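Local coordinates for ATP phosphoribosyltransferase (PDB 2VD3), which probably catalyses the condensation of ATP with 5-phosphoribose 1-diphosphate, the first step of histidine biosynthesis, and is held here in a histidine-inhibited state, at residues A[73-78]-A[120-125]; A[94-99]-A[177-182]; A[114-119]-A[154-159]. All blocks are in the same frame, centred on the assembly; numbering follows the deposited sequence. Where two conformers were deposited one is given.

Interaction 1: A[73-78]-A[120-125]; sequences YDLIVE and TEFPGI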
ATOM      1  N   TYR A  73     -28.143  -3.858  -2.885  1.00 45.28           N
ATOM      2  CA  TYR A  73     -29.374  -3.773  -3.671  1.00 44.49           C
ATOM      3  C   TYR A  73     -29.208  -2.860  -4.883  1.00 44.29           C
ATOM      4  O   TYR A  73     -29.728  -3.154  -5.956  1.00 44.46           O
ATOM      5  CB  TYR A  73     -30.527  -3.292  -2.785  1.00 44.49           C
ATOM      6  CG  TYR A  73     -31.874  -3.233  -3.470  1.00 44.62           C
ATOM      7  CD1 TYR A  73     -32.495  -4.389  -3.945  1.00 44.30           C
ATOM      8  CD2 TYR A  73     -32.539  -2.021  -3.628  1.00 45.26           C
ATOM      9  CE1 TYR A  73     -33.740  -4.331  -4.565  1.00 44.87           C
ATOM     10  CE2 TYR A  73     -33.782  -1.953  -4.253  1.00 44.38           C
ATOM     11  CZ  TYR A  73     -34.375  -3.110  -4.714  1.00 44.66           C
ATOM     12  OH  TYR A  73     -35.600  -3.041  -5.340  1.00 45.27           O
ATOM     13  N   ASP A  74     -28.480  -1.755  -4.712  1.00 43.95           N
ATOM     14  CA  ASP A  74     -28.200  -0.852  -5.824  1.00 43.30           C
ATOM     15  C   ASP A  74     -27.552  -1.575  -7.004  1.00 42.93           C
ATOM     16  O   ASP A  74     -27.927  -1.364  -8.157  1.00 43.09           O
ATOM     17  CB  ASP A  74     -27.343   0.336  -5.374  1.00 43.52           C
ATOM     18  CG  ASP A  74     -26.099  -0.079  -4.579  1.00 43.50           C
ATOM     19  OD1 ASP A  74     -25.443   0.822  -4.040  1.00 43.84           O
ATOM     20  OD2 ASP A  74     -25.767  -1.277  -4.477  1.00 43.54           O
ATOM     21  N   LEU A  75     -26.594  -2.440  -6.702  1.00 42.70           N
ATOM     22  CA  LEU A  75     -25.858  -3.175  -7.728  1.00 42.69           C
ATOM     23  C   LEU A  75     -26.772  -4.198  -8.402  1.00 42.31           C
ATOM     24  O   LEU A  75     -26.793  -4.293  -9.623  1.00 42.47           O
ATOM     25  CB  LEU A  75     -24.572  -3.806  -7.149  1.00 42.50           C
ATOM     26  CG  LEU A  75     -23.587  -2.812  -6.482  1.00 43.33           C
ATOM     27  CD1 LEU A  75     -22.425  -3.505  -5.783  1.00 41.66           C
ATOM     28  CD2 LEU A  75     -23.058  -1.770  -7.466  1.00 42.27           C
ATOM     29  N   ILE A  76     -27.558  -4.914  -7.599  1.00 42.26           N
ATOM     30  CA  ILE A  76     -28.570  -5.847  -8.104  1.00 42.31           C
ATOM     31  C   ILE A  76     -29.541  -5.129  -9.041  1.00 42.60           C
ATOM     32  O   ILE A  76     -29.832  -5.616 -10.131  1.00 43.08           O
ATOM     33  CB  ILE A  76     -29.367  -6.533  -6.950  1.00 42.63           C
ATOM     34  CG1 ILE A  76     -28.417  -7.248  -5.977  1.00 41.80           C
ATOM     35  CG2 ILE A  76     -30.399  -7.495  -7.512  1.00 41.74           C
ATOM     36  CD1 ILE A  76     -29.078  -7.794  -4.731  1.00 41.34           C
ATOM     37  N   VAL A  77     -30.027  -3.964  -8.632  1.00 42.58           N
ATOM     38  CA  VAL A  77     -30.964  -3.225  -9.467  1.00 42.58           C
ATOM     39  C   VAL A  77     -30.303  -2.675 -10.728  1.00 42.57           C
ATOM     40  O   VAL A  77     -30.882  -2.784 -11.812  1.00 42.47           O
ATOM     41  CB  VAL A  77     -31.697  -2.115  -8.685  1.00 42.68           C
ATOM     42  CG1 VAL A  77     -32.372  -1.138  -9.641  1.00 42.19           C
ATOM     43  CG2 VAL A  77     -32.736  -2.740  -7.763  1.00 42.57           C
ATOM     44  N   GLU A  78     -29.096  -2.114 -10.587  1.00 42.33           N
ATOM     45  CA  GLU A  78     -28.380  -1.520 -11.721  1.00 42.18           C
ATOM     46  C   GLU A  78     -28.146  -2.524 -12.851  1.00 42.69           C
ATOM     47  O   GLU A  78     -28.390  -2.224 -14.022  1.00 42.51           O
ATOM     48  CB  GLU A  78     -27.051  -0.902 -11.270  1.00 42.07           C
ATOM     49  CG  GLU A  78     -26.255  -0.217 -12.389  1.00 41.34           C
ATOM     50  CD  GLU A  78     -26.895   1.078 -12.897  1.00 41.39           C
ATOM     51  OE1 GLU A  78     -27.771   1.644 -12.204  1.00 41.02           O
ATOM     52  OE2 GLU A  78     -26.508   1.532 -13.995  1.00 41.06           O
ATOM     53  N   THR A 120     -23.467  10.335 -13.106  1.00 44.28           N
ATOM     54  CA  THR A 120     -23.841   9.232 -12.252  1.00 44.05           C
ATOM     55  C   THR A 120     -22.846   8.083 -12.359  1.00 44.37           C
ATOM     56  O   THR A 120     -22.065   8.004 -13.304  1.00 44.25           O
ATOM     57  CB  THR A 120     -25.264   8.727 -12.594  1.00 44.03           C
ATOM     58  OG1 THR A 120     -25.708   7.798 -11.594  1.00 43.64           O
ATOM     59  CG2 THR A 120     -25.293   8.057 -13.966  1.00 44.04           C
ATOM     60  N   GLU A 121     -22.861   7.208 -11.362  1.00 44.60           N
ATOM     61  CA  GLU A 121     -22.181   5.930 -11.491  1.00 45.02           C
ATOM     62  C   GLU A 121     -23.221   4.860 -11.769  1.00 45.01           C
ATOM     63  O   GLU A 121     -22.874   3.713 -12.034  1.00 45.29           O
ATOM     64  CB  GLU A 121     -21.366   5.611 -10.244  1.00 44.94           C
ATOM     65  CG  GLU A 121     -20.258   6.609  -9.994  1.00 45.37           C
ATOM     66  CD  GLU A 121     -19.343   6.184  -8.877  1.00 47.30           C
ATOM     67  OE1 GLU A 121     -19.215   6.954  -7.906  1.00 48.36           O
ATOM     68  OE2 GLU A 121     -18.763   5.080  -8.962  1.00 47.99           O
ATOM     69  N   PHE A 122     -24.495   5.266 -11.743  1.00 45.05           N
ATOM     70  CA  PHE A 122     -25.627   4.346 -11.900  1.00 45.11           C
ATOM     71  C   PHE A 122     -26.568   4.776 -13.028  1.00 45.00           C
ATOM     72  O   PHE A 122     -27.711   5.149 -12.766  1.00 44.76           O
ATOM     73  CB  PHE A 122     -26.394   4.216 -10.575  1.00 45.06           C
ATOM     74  CG  PHE A 122     -25.566   3.661  -9.455  1.00 45.13           C
ATOM     75  CD1 PHE A 122     -24.787   4.506  -8.661  1.00 44.57           C
ATOM     76  CD2 PHE A 122     -25.549   2.295  -9.204  1.00 44.32           C
ATOM     77  CE1 PHE A 122     -24.001   3.995  -7.641  1.00 44.93           C
ATOM     78  CE2 PHE A 122     -24.777   1.770  -8.180  1.00 44.65           C
ATOM     79  CZ  PHE A 122     -23.994   2.622  -7.397  1.00 45.63           C
ATOM     80  N   PRO A 123     -26.095   4.693 -14.290  1.00 45.10           N
ATOM     81  CA  PRO A 123     -26.897   5.148 -15.425  1.00 45.17           C
ATOM     82  C   PRO A 123     -28.206   4.381 -15.592  1.00 45.38           C
ATOM     83  O   PRO A 123     -29.206   4.975 -15.979  1.00 45.54           O
ATOM     84  CB  PRO A 123     -25.972   4.920 -16.626  1.00 45.15           C
ATOM     85  CG  PRO A 123     -25.002   3.885 -16.165  1.00 44.79           C
ATOM     86  CD  PRO A 123     -24.787   4.161 -14.724  1.00 44.76           C
ATOM     87  N   GLY A 124     -28.205   3.086 -15.287  1.00 45.56           N
ATOM     88  CA  GLY A 124     -29.419   2.274 -15.389  1.00 45.97           C
ATOM     89  C   GLY A 124     -30.532   2.766 -14.483  1.00 46.24           C
ATOM     90  O   GLY A 124     -31.629   3.090 -14.940  1.00 46.29           O
ATOM     91  N   ILE A 125     -30.236   2.820 -13.191  1.00 46.56           N
ATOM     92  CA  ILE A 125     -31.164   3.347 -12.194  1.00 46.86           C
ATOM     93  C   ILE A 125     -31.544   4.788 -12.532  1.00 47.02           C
ATOM     94  O   ILE A 125     -32.707   5.163 -12.409  1.00 47.22           O
ATOM     95  CB  ILE A 125     -30.559   3.260 -10.759  1.00 46.90           C
ATOM     96  CG1 ILE A 125     -30.449   1.794 -10.316  1.00 47.23           C
ATOM     97  CG2 ILE A 125     -31.367   4.095  -9.753  1.00 46.40           C
ATOM     98  CD1 ILE A 125     -29.475   1.540  -9.150  1.00 47.16           C
TER
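Glu-78, near the end of helix 73-79, makes the largest contribution to this contact by reaching across to the start of helix 123-132. Its CG lies anti to the backbone N, and a bend at chi2 (70°) turns the carboxylate toward the first turn of the partner helix, where Phe-122 occupies the N-cap position. Two bonds result, one to each oxygen. OE1 accepts from Ile-125 N at 2.9 Å along an almost straight N-H line (172°), although the donor sits well above the carboxylate plane. OE2 takes the Gly-124 N at 2.6 Å through its syn lone pair, a shorter but more bent bond (151°). Pro-123, which has no N-H to give, simply lays its CD 3.2 Å from the same OE2.

Carbon atoms of Phe-122 and Ile-125 border the acid. The Phe-122 ring presents its edge to OE1, and the two flat groups stand nearly perpendicular. Farther along the ring, CE2 approaches Leu-75 CD2 at 4.0 Å, also at the edge, while Asp-74 CB comes in obliquely. Ile-125, one residue on from Gly-124, packs against helix 73-79: its CG1 meets Val-77 CG1 at 3.6 Å, the two side chains crossing at about a right angle, and its CD1 lies 3.4 Å from Asp-74 O. The turn leading into the helix is shaped separately, by an ST turn in which Thr-120 OG1 accepts from Phe-122 N.

A carboxylate placed against the N-terminal N-H groups of a helix, among aliphatic and aromatic carbon, is probably stabilised in its ionised form by the helix dipole; the pair of bonds also fixes its rotation, so that charge, hydrogen bonding and apolar packing together join helices of what appear to be the two lobes of a fold like that of the periplasmic binding proteins.

Interaction 2: A[94-99]-A[177-182]; sequences ASLVLA and DTILES. With MG (magnesium ion), chain M.
Strands 94-99 and 177-182 run antiparallel, at 146° between their short axes, and the regular ladder breaks once, opposite Leu-96. There Leu-96 O accepts from two successive donors, Ile-179 N at 2.8 Å and Leu-180 N at 3.3 Å, the first nearly along the C=O axis and the second on a lone pair. The extra residue, Ile-179, has a helix-like backbone (psi -40°), and its side chain leans over the partner strand. Traced outward, its CB sits 3.3 Å from Leu-96 O. CG1, anti to the carbonyl carbon, stays over that same oxygen and nears Leu-98 N. At the tip, CD1 settles between two leucines, 4.0 Å from Leu-98 CB and 4.2 Å from Leu-96 CD2, a patch that Ile-125 and Tyr-129 of helix 123-132 help to cover.

On the other face of the sheet, Ser-95 OG donates to Glu-181 OE1 at 2.8 Å, using the syn lone pair of a carboxylate that the bend at chi2 brings back toward the partner strand. At the far end Leu-98 N bonds to Asp-177 O at 2.7 Å. The Asp-177 side chain leads away from the partner: OD1 binds a magnesium ion at 2.4 Å and also takes a weak bond from Thr-178 N, while OD2 pairs with Tyr-129 OH.

Two donors on one carbonyl, with Ile-179 and Leu-180 both opposite Leu-96, define a classic beta bulge, set here in the long strand 173-188 of a fold related to the periplasmic binding proteins.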
ATOM      1  N   ALA A  94     -27.565   2.881   2.391  1.00 52.18           N
ATOM      2  CA  ALA A  94     -27.114   4.059   1.674  1.00 51.99           C
ATOM      3  C   ALA A  94     -28.197   4.475   0.717  1.00 51.85           C
ATOM      4  O   ALA A  94     -28.961   3.641   0.233  1.00 51.87           O
ATOM      5  CB  ALA A  94     -25.827   3.768   0.921  1.00 52.30           C
ATOM      6  N   SER A  95     -28.277   5.778   0.480  1.00 51.75           N
ATOM      7  CA  SER A  95     -29.262   6.342  -0.426  1.00 51.92           C
ATOM      8  C   SER A  95     -28.586   6.821  -1.695  1.00 51.62           C
ATOM      9  O   SER A  95     -27.608   7.567  -1.638  1.00 51.50           O
ATOM     10  CB  SER A  95     -29.987   7.519   0.238  1.00 52.11           C
ATOM     11  OG  SER A  95     -30.725   7.096   1.374  1.00 52.85           O
ATOM     12  N   LEU A  96     -29.093   6.385  -2.843  1.00 51.36           N
ATOM     13  CA  LEU A  96     -28.693   7.021  -4.093  1.00 50.77           C
ATOM     14  C   LEU A  96     -29.576   8.239  -4.278  1.00 50.30           C
ATOM     15  O   LEU A  96     -30.753   8.108  -4.597  1.00 50.34           O
ATOM     16  CB  LEU A  96     -28.824   6.076  -5.291  1.00 50.69           C
ATOM     17  CG  LEU A  96     -28.310   6.700  -6.592  1.00 50.33           C
ATOM     18  CD1 LEU A  96     -26.781   6.827  -6.571  1.00 50.00           C
ATOM     19  CD2 LEU A  96     -28.780   5.925  -7.797  1.00 49.10           C
ATOM     20  N   VAL A  97     -29.007   9.417  -4.050  1.00 50.15           N
ATOM     21  CA  VAL A  97     -29.760  10.673  -4.135  1.00 50.16           C
ATOM     22  C   VAL A  97     -29.449  11.444  -5.410  1.00 50.46           C
ATOM     23  O   VAL A  97     -28.395  11.246  -6.022  1.00 50.69           O
ATOM     24  CB  VAL A  97     -29.534  11.603  -2.893  1.00 50.04           C
ATOM     25  CG1 VAL A  97     -30.039  10.944  -1.623  1.00 49.39           C
ATOM     26  CG2 VAL A  97     -28.069  12.042  -2.765  1.00 49.60           C
ATOM     27  N   LEU A  98     -30.378  12.309  -5.811  1.00 50.59           N
ATOM     28  CA  LEU A  98     -30.130  13.274  -6.873  1.00 50.87           C
ATOM     29  C   LEU A  98     -29.804  14.596  -6.203  1.00 51.47           C
ATOM     30  O   LEU A  98     -30.567  15.072  -5.367  1.00 51.67           O
ATOM     31  CB  LEU A  98     -31.354  13.424  -7.777  1.00 50.58           C
ATOM     32  CG  LEU A  98     -31.213  14.229  -9.075  1.00 50.15           C
ATOM     33  CD1 LEU A  98     -30.276  13.554 -10.071  1.00 49.06           C
ATOM     34  CD2 LEU A  98     -32.577  14.435  -9.702  1.00 50.62           C
ATOM     35  N   ALA A  99     -28.662  15.176  -6.563  1.00 52.24           N
ATOM     36  CA  ALA A  99     -28.169  16.386  -5.907  1.00 52.79           C
ATOM     37  C   ALA A  99     -27.801  17.478  -6.904  1.00 53.25           C
ATOM     38  O   ALA A  99     -27.414  17.190  -8.039  1.00 53.40           O
ATOM     39  CB  ALA A  99     -26.985  16.059  -5.006  1.00 52.61           C
ATOM     40  N   ASP A 177     -33.698  15.017  -4.447  1.00 50.49           N
ATOM     41  CA  ASP A 177     -34.543  13.817  -4.414  1.00 49.81           C
ATOM     42  C   ASP A 177     -33.756  12.572  -4.012  1.00 49.37           C
ATOM     43  O   ASP A 177     -32.526  12.534  -4.127  1.00 49.17           O
ATOM     44  CB  ASP A 177     -35.234  13.573  -5.755  1.00 49.80           C
ATOM     45  CG  ASP A 177     -36.541  12.815  -5.608  1.00 49.98           C
ATOM     46  OD1 ASP A 177     -36.843  12.324  -4.495  1.00 49.26           O
ATOM     47  OD2 ASP A 177     -37.275  12.710  -6.613  1.00 50.27           O
ATOM     48  N   THR A 178     -34.480  11.571  -3.511  1.00 48.63           N
ATOM     49  CA  THR A 178     -33.914  10.250  -3.275  1.00 47.97           C
ATOM     50  C   THR A 178     -34.380   9.326  -4.394  1.00 47.41           C
ATOM     51  O   THR A 178     -35.572   9.169  -4.620  1.00 46.75           O
ATOM     52  CB  THR A 178     -34.298   9.683  -1.883  1.00 47.86           C
ATOM     53  OG1 THR A 178     -33.821  10.565  -0.858  1.00 47.88           O
ATOM     54  CG2 THR A 178     -33.679   8.308  -1.666  1.00 47.65           C
ATOM     55  N   ILE A 179     -33.422   8.729  -5.098  1.00 47.12           N
ATOM     56  CA  ILE A 179     -33.728   7.841  -6.228  1.00 46.70           C
ATOM     57  C   ILE A 179     -33.981   6.407  -5.774  1.00 46.19           C
ATOM     58  O   ILE A 179     -34.882   5.754  -6.271  1.00 46.38           O
ATOM     59  CB  ILE A 179     -32.595   7.865  -7.284  1.00 46.63           C
ATOM     60  CG1 ILE A 179     -32.229   9.315  -7.630  1.00 46.47           C
ATOM     61  CG2 ILE A 179     -33.001   7.099  -8.523  1.00 46.35           C
ATOM     62  CD1 ILE A 179     -30.967   9.465  -8.443  1.00 45.17           C
ATOM     63  N   LEU A 180     -33.194   5.931  -4.815  1.00 45.85           N
ATOM     64  CA  LEU A 180     -33.232   4.530  -4.409  1.00 45.50           C
ATOM     65  C   LEU A 180     -32.680   4.372  -3.001  1.00 44.99           C
ATOM     66  O   LEU A 180     -31.664   4.985  -2.647  1.00 45.50           O
ATOM     67  CB  LEU A 180     -32.409   3.666  -5.382  1.00 45.79           C
ATOM     68  CG  LEU A 180     -32.316   2.153  -5.147  1.00 46.41           C
ATOM     69  CD1 LEU A 180     -33.164   1.369  -6.154  1.00 46.73           C
ATOM     70  CD2 LEU A 180     -30.877   1.714  -5.213  1.00 46.26           C
ATOM     71  N   GLU A 181     -33.360   3.557  -2.202  1.00 44.42           N
ATOM     72  CA  GLU A 181     -32.843   3.138  -0.910  1.00 44.02           C
ATOM     73  C   GLU A 181     -32.148   1.802  -1.104  1.00 43.98           C
ATOM     74  O   GLU A 181     -32.710   0.865  -1.686  1.00 43.98           O
ATOM     75  CB  GLU A 181     -33.959   3.013   0.129  1.00 43.87           C
ATOM     76  CG  GLU A 181     -34.851   4.238   0.272  0.50 43.48           C
ATOM     77  CD  GLU A 181     -34.127   5.459   0.812  0.50 42.99           C
ATOM     78  OE1 GLU A 181     -32.935   5.353   1.180  0.50 41.94           O
ATOM     79  OE2 GLU A 181     -34.766   6.531   0.872  0.50 43.18           O
ATOM     80  N   SER A 182     -30.914   1.722  -0.639  1.00 43.71           N
ATOM     81  CA  SER A 182     -30.134   0.517  -0.816  1.00 43.63           C
ATOM     82  C   SER A 182     -29.740  -0.108   0.511  1.00 44.02           C
ATOM     83  O   SER A 182     -29.492   0.579   1.516  1.00 43.71           O
ATOM     84  CB  SER A 182     -28.888   0.799  -1.642  1.00 43.39           C
ATOM     85  OG  SER A 182     -28.198  -0.399  -1.887  1.00 43.33           O
TER
HETATM   86 MG    MG M1297     -38.902  11.079  -4.810  1.00 71.07          MG

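Interaction 3: A[114-119]-A[154-159]; sequences RGAVIA and VADLIT
Parallel strands 117-119 and 157-159 lie side by side in the sheet of an alpha/beta lobe, and strand 117-120 also begins a right-handed beta-alpha-beta crossover through helix 123-132 to strand 138-141, its other parallel neighbour. The short axes diverge by 31°, and the side chains fall into two sets.

On one face, Ile-118 and Leu-157 lie alongside each other and point the same way. Each has its gamma branch (CG1 and CG) anti to the carbonyl carbon, with chi1 near -55°, so the two run in step and Ile-118 CG1 meets Leu-157 CD1 at 3.8 Å. The second branch of Ile-118, CG2, turns to Thr-159, whose CG2 it meets at 4.0 Å as the two side chains cross at about a right angle. Leu-98 and, from helix 123-132, Leu-130 pack on the same isoleucine. An alanine here would lose both gamma branches and would probably loosen the packing against Leu-157, Thr-159 and the covering helix. On the other face Ala-119 CB abuts Ala-155 CB at 3.6 Å, with Ile-158 CG2 farther off.

Between these layers the backbones are stitched in the parallel manner. Leu-157 N donates to Val-117 O nearly along the C=O axis, Leu-157 O receives Ala-119 N at 2.8 Å, and Ala-119 O receives Thr-159 N. At Val-117 N the acceptor is a side chain, not a carbonyl. Asp-156, its CG anti to the carbonyl carbon, reaches across to the partner segment, and its OD1 bonds a diol molecule probably left from crystallisation. The other oxygen, Asp-156 OD2, accepts Val-117 N through its anti lone pair at 3.0 Å, with an N-H...O angle of 175°.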
ATOM      1  N   ARG A 114     -35.217  20.448 -20.068  1.00 56.49           N
ATOM      2  CA  ARG A 114     -34.942  19.532 -21.178  1.00 55.98           C
ATOM      3  C   ARG A 114     -33.474  19.113 -21.315  1.00 55.40           C
ATOM      4  O   ARG A 114     -33.167  17.921 -21.424  1.00 55.61           O
ATOM      5  CB  ARG A 114     -35.419  20.151 -22.502  1.00 56.10           C
ATOM      6  CG  ARG A 114     -36.696  19.555 -23.076  1.00 56.87           C
ATOM      7  CD  ARG A 114     -37.932  19.996 -22.316  1.00 57.71           C
ATOM      8  NE  ARG A 114     -39.159  19.581 -22.993  1.00 58.51           N
ATOM      9  CZ  ARG A 114     -39.788  18.423 -22.787  1.00 59.10           C
ATOM     10  NH1 ARG A 114     -39.312  17.535 -21.917  1.00 58.82           N
ATOM     11  NH2 ARG A 114     -40.903  18.152 -23.458  1.00 58.81           N
ATOM     12  N   GLY A 115     -32.570  20.085 -21.315  1.00 54.58           N
ATOM     13  CA  GLY A 115     -31.176  19.805 -21.646  1.00 53.62           C
ATOM     14  C   GLY A 115     -30.258  19.419 -20.502  1.00 52.84           C
ATOM     15  O   GLY A 115     -29.053  19.267 -20.711  1.00 53.03           O
ATOM     16  N   ALA A 116     -30.810  19.248 -19.302  1.00 51.87           N
ATOM     17  CA  ALA A 116     -29.991  19.078 -18.100  1.00 51.03           C
ATOM     18  C   ALA A 116     -29.127  17.835 -18.161  1.00 50.36           C
ATOM     19  O   ALA A 116     -29.570  16.776 -18.603  1.00 50.15           O
ATOM     20  CB  ALA A 116     -30.845  19.069 -16.847  1.00 51.06           C
ATOM     21  N   VAL A 117     -27.882  17.981 -17.725  1.00 49.72           N
ATOM     22  CA  VAL A 117     -26.951  16.859 -17.683  1.00 49.04           C
ATOM     23  C   VAL A 117     -26.823  16.356 -16.251  1.00 48.55           C
ATOM     24  O   VAL A 117     -26.633  17.144 -15.322  1.00 48.33           O
ATOM     25  CB  VAL A 117     -25.571  17.233 -18.282  1.00 48.97           C
ATOM     26  CG1 VAL A 117     -24.593  16.081 -18.151  1.00 48.38           C
ATOM     27  CG2 VAL A 117     -25.726  17.640 -19.752  1.00 48.60           C
ATOM     28  N   ILE A 118     -26.968  15.042 -16.085  1.00 48.11           N
ATOM     29  CA  ILE A 118     -26.782  14.392 -14.790  1.00 47.36           C
ATOM     30  C   ILE A 118     -25.645  13.388 -14.873  1.00 46.76           C
ATOM     31  O   ILE A 118     -25.669  12.489 -15.719  1.00 46.78           O
ATOM     32  CB  ILE A 118     -28.058  13.661 -14.310  1.00 47.44           C
ATOM     33  CG1 ILE A 118     -29.254  14.618 -14.293  1.00 47.74           C
ATOM     34  CG2 ILE A 118     -27.829  13.043 -12.921  1.00 46.85           C
ATOM     35  CD1 ILE A 118     -30.610  13.913 -14.342  1.00 48.51           C
ATOM     36  N   ALA A 119     -24.660  13.549 -13.988  1.00 45.72           N
ATOM     37  CA  ALA A 119     -23.536  12.629 -13.885  1.00 45.08           C
ATOM     38  C   ALA A 119     -23.830  11.580 -12.817  1.00 44.92           C
ATOM     39  O   ALA A 119     -24.368  11.894 -11.750  1.00 44.62           O
ATOM     40  CB  ALA A 119     -22.251  13.380 -13.549  1.00 45.13           C
ATOM     41  N   VAL A 154     -18.924  19.343 -16.371  1.00 50.15           N
ATOM     42  CA  VAL A 154     -19.394  18.141 -17.070  1.00 50.03           C
ATOM     43  C   VAL A 154     -20.887  17.951 -16.891  1.00 49.84           C
ATOM     44  O   VAL A 154     -21.569  17.493 -17.811  1.00 50.21           O
ATOM     45  CB  VAL A 154     -18.666  16.856 -16.584  1.00 50.16           C
ATOM     46  CG1 VAL A 154     -19.395  15.600 -17.048  1.00 50.41           C
ATOM     47  CG2 VAL A 154     -17.236  16.838 -17.076  1.00 49.73           C
ATOM     48  N   ALA A 155     -21.386  18.309 -15.710  1.00 49.52           N
ATOM     49  CA  ALA A 155     -22.788  18.084 -15.357  1.00 49.27           C
ATOM     50  C   ALA A 155     -23.406  19.242 -14.581  1.00 49.13           C
ATOM     51  O   ALA A 155     -22.708  19.982 -13.889  1.00 48.93           O
ATOM     52  CB  ALA A 155     -22.919  16.798 -14.554  1.00 49.07           C
ATOM     53  N   ASP A 156     -24.724  19.385 -14.710  1.00 49.06           N
ATOM     54  CA  ASP A 156     -25.510  20.287 -13.871  1.00 48.81           C
ATOM     55  C   ASP A 156     -25.868  19.589 -12.561  1.00 48.49           C
ATOM     56  O   ASP A 156     -25.802  20.192 -11.493  1.00 48.46           O
ATOM     57  CB  ASP A 156     -26.788  20.719 -14.593  1.00 48.97           C
ATOM     58  CG  ASP A 156     -26.518  21.289 -15.973  1.00 49.77           C
ATOM     59  OD1 ASP A 156     -25.818  22.322 -16.073  1.00 50.96           O
ATOM     60  OD2 ASP A 156     -27.013  20.704 -16.958  1.00 50.23           O
ATOM     61  N   LEU A 157     -26.242  18.315 -12.655  1.00 48.16           N
ATOM     62  CA  LEU A 157     -26.642  17.518 -11.495  1.00 47.90           C
ATOM     63  C   LEU A 157     -25.837  16.229 -11.370  1.00 47.85           C
ATOM     64  O   LEU A 157     -25.210  15.762 -12.324  1.00 47.69           O
ATOM     65  CB  LEU A 157     -28.126  17.164 -11.567  1.00 47.90           C
ATOM     66  CG  LEU A 157     -29.146  18.280 -11.770  1.00 48.25           C
ATOM     67  CD1 LEU A 157     -30.429  17.708 -12.330  1.00 48.23           C
ATOM     68  CD2 LEU A 157     -29.398  18.997 -10.466  1.00 48.44           C
ATOM     69  N   ILE A 158     -25.866  15.654 -10.177  1.00 47.74           N
ATOM     70  CA  ILE A 158     -25.169  14.406  -9.923  1.00 47.94           C
ATOM     71  C   ILE A 158     -26.081  13.457  -9.171  1.00 48.12           C
ATOM     72  O   ILE A 158     -27.106  13.864  -8.636  1.00 48.33           O
ATOM     73  CB  ILE A 158     -23.841  14.618  -9.122  1.00 47.68           C
ATOM     74  CG1 ILE A 158     -24.120  15.010  -7.667  1.00 47.30           C
ATOM     75  CG2 ILE A 158     -22.955  15.667  -9.801  1.00 47.66           C
ATOM     76  CD1 ILE A 158     -22.999  14.664  -6.699  1.00 46.11           C
ATOM     77  N   THR A 159     -25.715  12.186  -9.162  1.00 48.50           N
ATOM     78  CA  THR A 159     -26.288  11.244  -8.224  1.00 48.77           C
ATOM     79  C   THR A 159     -25.170  10.920  -7.260  1.00 49.63           C
ATOM     80  O   THR A 159     -23.995  11.109  -7.583  1.00 49.78           O
ATOM     81  CB  THR A 159     -26.793   9.947  -8.893  1.00 48.57           C
ATOM     82  OG1 THR A 159     -25.680   9.176  -9.358  1.00 46.96           O
ATOM     83  CG2 THR A 159     -27.749  10.253 -10.049  1.00 47.61           C
TER

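The six segments follow one another as 73-78, 94-99, 114-119, 120-125, 154-159 and 177-182, so interaction 3 is nested within the loop closed by interaction 2, while interaction 1 crosses both. The centres of interactions 1 and 2 lie about 11 Å apart, those of interactions 2 and 3 about 15 Å, and those of interactions 1 and 3 about 17 Å. Probable hydrogen bonds join them pairwise: Asp-74 N to Ser-182 OG, Thr-120 OG1 to Thr-159 OG1, and Ala-99 N to Ile-158 O. Within the transferase region, interactions 2 and 3 share one mixed sheet; interaction 1 reaches from its covering helix 123-132 to helix 73-79 of what appears to be the other lobe.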